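Local coordinates for pesticidal crystal protein Cry4Aa (Bacillus thuringiensis, PDB 2C9K), which promotes colloid-osmotic lysis of insect midgut cells by binding to the epithelium, acting as a mosquito-larvicidal, pore-forming toxin, at residues D181-P184 with V185-K188; N223-N226 with T227-K231. All coordinates share one frame; numbering follows the deposited sequence.

Contact 1: residues D181-P184 with V185-K188; sequences DYYP and VLTK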
loop_
_atom_site.group_PDB
_atom_site.type_symbol
_atom_site.label_atom_id
_atom_site.label_comp_id
_atom_site.label_asym_id
_atom_site.label_seq_id
_atom_site.Cartn_x
_atom_site.Cartn_y
_atom_site.Cartn_z
ATOM N N ASP A 181 12.866 -29.881 4.462
ATOM C CA ASP A 181 12.534 -28.751 5.324
ATOM C C ASP A 181 12.811 -27.442 4.584
ATOM O O ASP A 181 13.962 -27.017 4.467
ATOM C CB ASP A 181 13.361 -28.815 6.606
ATOM C CG ASP A 181 13.250 -27.555 7.430
ATOM O OD1 ASP A 181 12.115 -27.069 7.628
ATOM O OD2 ASP A 181 14.300 -27.060 7.887
ATOM N N TYR A 182 11.750 -26.809 4.090
ATOM C CA TYR A 182 11.890 -25.565 3.342
ATOM C C TYR A 182 11.868 -24.291 4.177
ATOM O O TYR A 182 11.921 -23.200 3.619
ATOM C CB TYR A 182 10.790 -25.453 2.287
ATOM C CG TYR A 182 10.736 -26.592 1.302
ATOM C CD1 TYR A 182 10.233 -27.835 1.676
ATOM C CD2 TYR A 182 11.169 -26.421 -0.011
ATOM C CE1 TYR A 182 10.156 -28.883 0.763
ATOM C CE2 TYR A 182 11.099 -27.464 -0.932
ATOM C CZ TYR A 182 10.588 -28.692 -0.537
ATOM O OH TYR A 182 10.496 -29.728 -1.439
ATOM N N TYR A 183 11.796 -24.404 5.500
ATOM C CA TYR A 183 11.742 -23.195 6.318
ATOM C C TYR A 183 12.978 -22.300 6.248
ATOM O O TYR A 183 12.858 -21.081 6.283
ATOM C CB TYR A 183 11.436 -23.520 7.782
ATOM C CG TYR A 183 11.122 -22.269 8.569
ATOM C CD1 TYR A 183 10.176 -21.359 8.100
ATOM C CD2 TYR A 183 11.795 -21.969 9.753
ATOM C CE1 TYR A 183 9.912 -20.179 8.782
ATOM C CE2 TYR A 183 11.535 -20.789 10.444
ATOM C CZ TYR A 183 10.594 -19.902 9.947
ATOM O OH TYR A 183 10.334 -18.733 10.602
ATOM N N PRO A 184 14.180 -22.887 6.180
ATOM C CA PRO A 184 15.337 -21.993 6.104
ATOM C C PRO A 184 15.326 -21.276 4.755
ATOM O O PRO A 184 15.771 -20.137 4.633
ATOM C CB PRO A 184 16.513 -22.951 6.249
ATOM C CG PRO A 184 15.954 -24.027 7.132
ATOM C CD PRO A 184 14.605 -24.260 6.505
ATOM N N VAL A 185 14.794 -21.955 3.748
ATOM C CA VAL A 185 14.710 -21.408 2.395
ATOM C C VAL A 185 13.561 -20.407 2.240
ATOM O O VAL A 185 13.686 -19.422 1.503
ATOM C CB VAL A 185 14.518 -22.537 1.358
ATOM C CG1 VAL A 185 14.373 -21.957 -0.031
ATOM C CG2 VAL A 185 15.689 -23.484 1.415
ATOM N N LEU A 186 12.441 -20.676 2.915
ATOM C CA LEU A 186 11.269 -19.807 2.859
ATOM C C LEU A 186 11.700 -18.437 3.324
ATOM O O LEU A 186 11.423 -17.418 2.690
ATOM C CB LEU A 186 10.178 -20.339 3.788
ATOM C CG LEU A 186 8.967 -19.442 4.053
ATOM C CD1 LEU A 186 8.291 -19.078 2.748
ATOM C CD2 LEU A 186 8.003 -20.167 4.976
ATOM N N THR A 187 12.393 -18.443 4.450
ATOM C CA THR A 187 12.908 -17.238 5.050
ATOM C C THR A 187 13.800 -16.464 4.068
ATOM O O THR A 187 13.482 -15.337 3.700
ATOM C CB THR A 187 13.682 -17.608 6.330
ATOM O OG1 THR A 187 12.746 -18.056 7.320
ATOM C CG2 THR A 187 14.484 -16.423 6.861
ATOM N N LYS A 188 14.900 -17.075 3.632
ATOM C CA LYS A 188 15.823 -16.428 2.701
ATOM C C LYS A 188 15.116 -15.875 1.467
ATOM O O LYS A 188 15.540 -14.864 0.907
ATOM C CB LYS A 188 16.910 -17.414 2.263
ATOM C CG LYS A 188 18.338 -16.887 2.387
ATOM C CD LYS A 188 18.643 -16.482 3.831
ATOM C CE LYS A 188 20.142 -16.330 4.096
ATOM N NZ LYS A 188 20.889 -17.637 3.965
#
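Val185 lies beside the first turn of helix 183-208, its CB 3.5 Å from Tyr182 O, where the chain enters this helix of the N-terminal helical domain of the delta endotoxin. On its outer side it touches His111 of helix 103-123. Pro184 belongs to the same turn, and proline suits the place: its ring nitrogen has no hydrogen to give, and in the opening turn of a helix none is asked for. Pro184 O, by contrast, takes part in the helix, accepting a weak bond from Lys188 N at 3.3 Å. The carbonyl of Tyr182 accepts the first i to i+4 bond, from Leu186 N at 2.7 Å. Just ahead of the turn, Asp181 OD1 caps Tyr183 N, though only through a weak bond.

Tyr183 carries the side-chain part of the contact. With CG anti to the backbone nitrogen (chi1 -169°), its ring swings up the helix, past Leu186 and Thr187. Leu186 CD2 meets the ring edge in its plane, 4.0 Å from Tyr183 CD1, whereas Thr187 OG1 stands over one face, displaced to the rim and 3.8 Å from Tyr183 CE1. The phenol end is fixed from outside the turn by a hydrogen bond from OH to Asp247 OD2. Elsewhere, Tyr182 and Leu186 both rest on Leu154 of helix 140-164, seating this helix start against its neighbours in the bundle.

Two donors of one residue grip Tyr183 O. Thr187 N reaches it almost straight, with an N-H...O angle of 169°. The hydroxyl adds a second bond because chi1 of -70° sets OG1 beside its own backbone nitrogen, which brings Thr187 OG1 to 3.2 Å from Tyr183 O.

Contact 2: residues N223-N226 with T227-K231; sequences NTYN and TYRTK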
loop_
_atom_site.group_PDB
_atom_site.type_symbol
_atom_site.label_atom_id
_atom_site.label_comp_id
_atom_site.label_asym_id
_atom_site.label_seq_id
_atom_site.Cartn_x
_atom_site.Cartn_y
_atom_site.Cartn_z
ATOM N N ASN A 223 5.307 14.208 -12.655
ATOM C CA ASN A 223 4.100 13.410 -12.881
ATOM C C ASN A 223 4.469 11.987 -13.275
ATOM O O ASN A 223 3.781 11.025 -12.929
ATOM C CB ASN A 223 3.223 14.029 -13.977
ATOM C CG ASN A 223 1.815 13.452 -13.984
ATOM O OD1 ASN A 223 1.040 13.687 -14.905
ATOM N ND2 ASN A 223 1.477 12.697 -12.944
ATOM N N THR A 224 5.563 11.860 -14.012
ATOM C CA THR A 224 6.026 10.549 -14.447
ATOM C C THR A 224 6.519 9.792 -13.219
ATOM O O THR A 224 6.280 8.607 -13.060
ATOM C CB THR A 224 7.163 10.702 -15.477
ATOM O OG1 THR A 224 6.646 11.338 -16.655
ATOM C CG2 THR A 224 7.755 9.349 -15.827
ATOM N N TYR A 225 7.201 10.518 -12.349
ATOM C CA TYR A 225 7.741 9.971 -11.125
ATOM C C TYR A 225 6.570 9.480 -10.286
ATOM O O TYR A 225 6.575 8.371 -9.760
ATOM C CB TYR A 225 8.505 11.077 -10.381
ATOM C CG TYR A 225 9.152 10.636 -9.093
ATOM C CD1 TYR A 225 10.484 10.224 -9.058
ATOM C CD2 TYR A 225 8.424 10.596 -7.912
ATOM C CE1 TYR A 225 11.069 9.785 -7.877
ATOM C CE2 TYR A 225 8.997 10.158 -6.734
ATOM C CZ TYR A 225 10.317 9.757 -6.721
ATOM O OH TYR A 225 10.872 9.346 -5.536
ATOM N N ASN A 226 5.549 10.316 -10.177
ATOM C CA ASN A 226 4.386 9.972 -9.380
ATOM C C ASN A 226 3.580 8.797 -9.947
ATOM O O ASN A 226 3.101 7.950 -9.193
ATOM C CB ASN A 226 3.494 11.205 -9.228
ATOM C CG ASN A 226 2.320 10.957 -8.317
ATOM O OD1 ASN A 226 2.482 10.795 -7.104
ATOM N ND2 ASN A 226 1.121 10.918 -8.894
ATOM N N THR A 227 3.431 8.738 -11.267
ATOM C CA THR A 227 2.671 7.656 -11.877
ATOM C C THR A 227 3.355 6.319 -11.614
ATOM O O THR A 227 2.724 5.345 -11.201
ATOM C CB THR A 227 2.525 7.864 -13.402
ATOM O OG1 THR A 227 1.850 9.099 -13.649
ATOM C CG2 THR A 227 1.723 6.737 -14.024
ATOM N N TYR A 228 4.657 6.281 -11.855
ATOM C CA TYR A 228 5.428 5.069 -11.649
ATOM C C TYR A 228 5.292 4.559 -10.208
ATOM O O TYR A 228 5.274 3.348 -9.965
ATOM C CB TYR A 228 6.891 5.337 -11.966
ATOM C CG TYR A 228 7.779 4.170 -11.664
ATOM C CD1 TYR A 228 7.774 3.030 -12.467
ATOM C CD2 TYR A 228 8.630 4.199 -10.566
ATOM C CE1 TYR A 228 8.598 1.956 -12.183
ATOM C CE2 TYR A 228 9.458 3.129 -10.274
ATOM C CZ TYR A 228 9.442 2.014 -11.082
ATOM O OH TYR A 228 10.296 0.973 -10.781
ATOM N N ARG A 229 5.188 5.497 -9.267
ATOM C CA ARG A 229 5.058 5.194 -7.845
ATOM C C ARG A 229 3.688 4.611 -7.523
ATOM O O ARG A 229 3.562 3.634 -6.781
ATOM C CB ARG A 229 5.293 6.466 -7.017
ATOM C CG ARG A 229 5.044 6.305 -5.518
ATOM C CD ARG A 229 5.517 7.525 -4.743
ATOM N NE ARG A 229 4.831 8.746 -5.149
ATOM C CZ ARG A 229 5.253 9.967 -4.840
ATOM N NH1 ARG A 229 6.356 10.130 -4.122
ATOM N NH2 ARG A 229 4.581 11.025 -5.262
ATOM N N THR A 230 2.657 5.218 -8.087
ATOM C CA THR A 230 1.305 4.750 -7.859
ATOM C C THR A 230 1.095 3.362 -8.457
ATOM O O THR A 230 0.513 2.492 -7.815
ATOM C CB THR A 230 0.299 5.724 -8.462
ATOM O OG1 THR A 230 0.453 7.001 -7.829
ATOM C CG2 THR A 230 -1.118 5.221 -8.261
ATOM N N LYS A 231 1.575 3.152 -9.680
ATOM C CA LYS A 231 1.410 1.859 -10.344
ATOM C C LYS A 231 2.219 0.771 -9.655
ATOM O O LYS A 231 1.702 -0.314 -9.407
ATOM C CB LYS A 231 1.826 1.938 -11.820
ATOM C CG LYS A 231 1.167 3.061 -12.610
ATOM C CD LYS A 231 -0.344 2.989 -12.546
ATOM C CE LYS A 231 -0.997 4.285 -13.034
ATOM N NZ LYS A 231 -1.001 4.464 -14.522
HETATM O O HOH W 1 2.123 8.675 -5.893
#
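Asn226 OD1 is held by Arg229 on one side of helix 222-240 in the N-terminal helical domain. Arg229 NH2 donates to Asn226 OD1 at 2.8 Å, on a lone pair in the carbonyl plane and within the guanidinium plane, although amide and guanidinium stand 81° apart. A bend at chi3 (60°) folds the arginine back down the helix to make this i to i+3 bond. A water also lies within bonding range of Asn226 OD1, Arg229 NE and Thr230 OG1, probably bridging the three side chains, but its position is approximate at this resolution.

Outside partners fix the same groups. Arg229 NH1 forms a salt bridge with Glu283, and Asn226 ND2 and Thr230 OG1 both bond to Tyr264 O, so this polar face joins the helix to strand 262-267 and helix 279-286.

Tyr225 flanks the guanidinium at right angles. Arg229 NH1 lies at the ring edge, 3.7 Å from Tyr225 CE2, while the ring packs edge-to-face on Phe279. One turn earlier the backbone bond from Thr227 N to Asn223 O measures 2.8 Å, with Thr227 OG1 at the same distance from that oxygen.

Contact 1 comes first along the chain, at the very start of helix 183-208; contact 2 lies near the beginning of the next helix, 222-240. Both belong to the N-terminal helical domain, yet their centres are 34 Å apart and their nearest atoms about 20 Å, so they do not touch. Helix 183-208 runs between them: its far end reaches contact 2, where Leu205 and Ile208 pack on Tyr228. Contact 1 sets a helix start against helices 103-123 and 140-164 within the bundle, whereas 223-231 meets strand 262-267 and helix 279-286, linking the helical domain to what follows it in the chain.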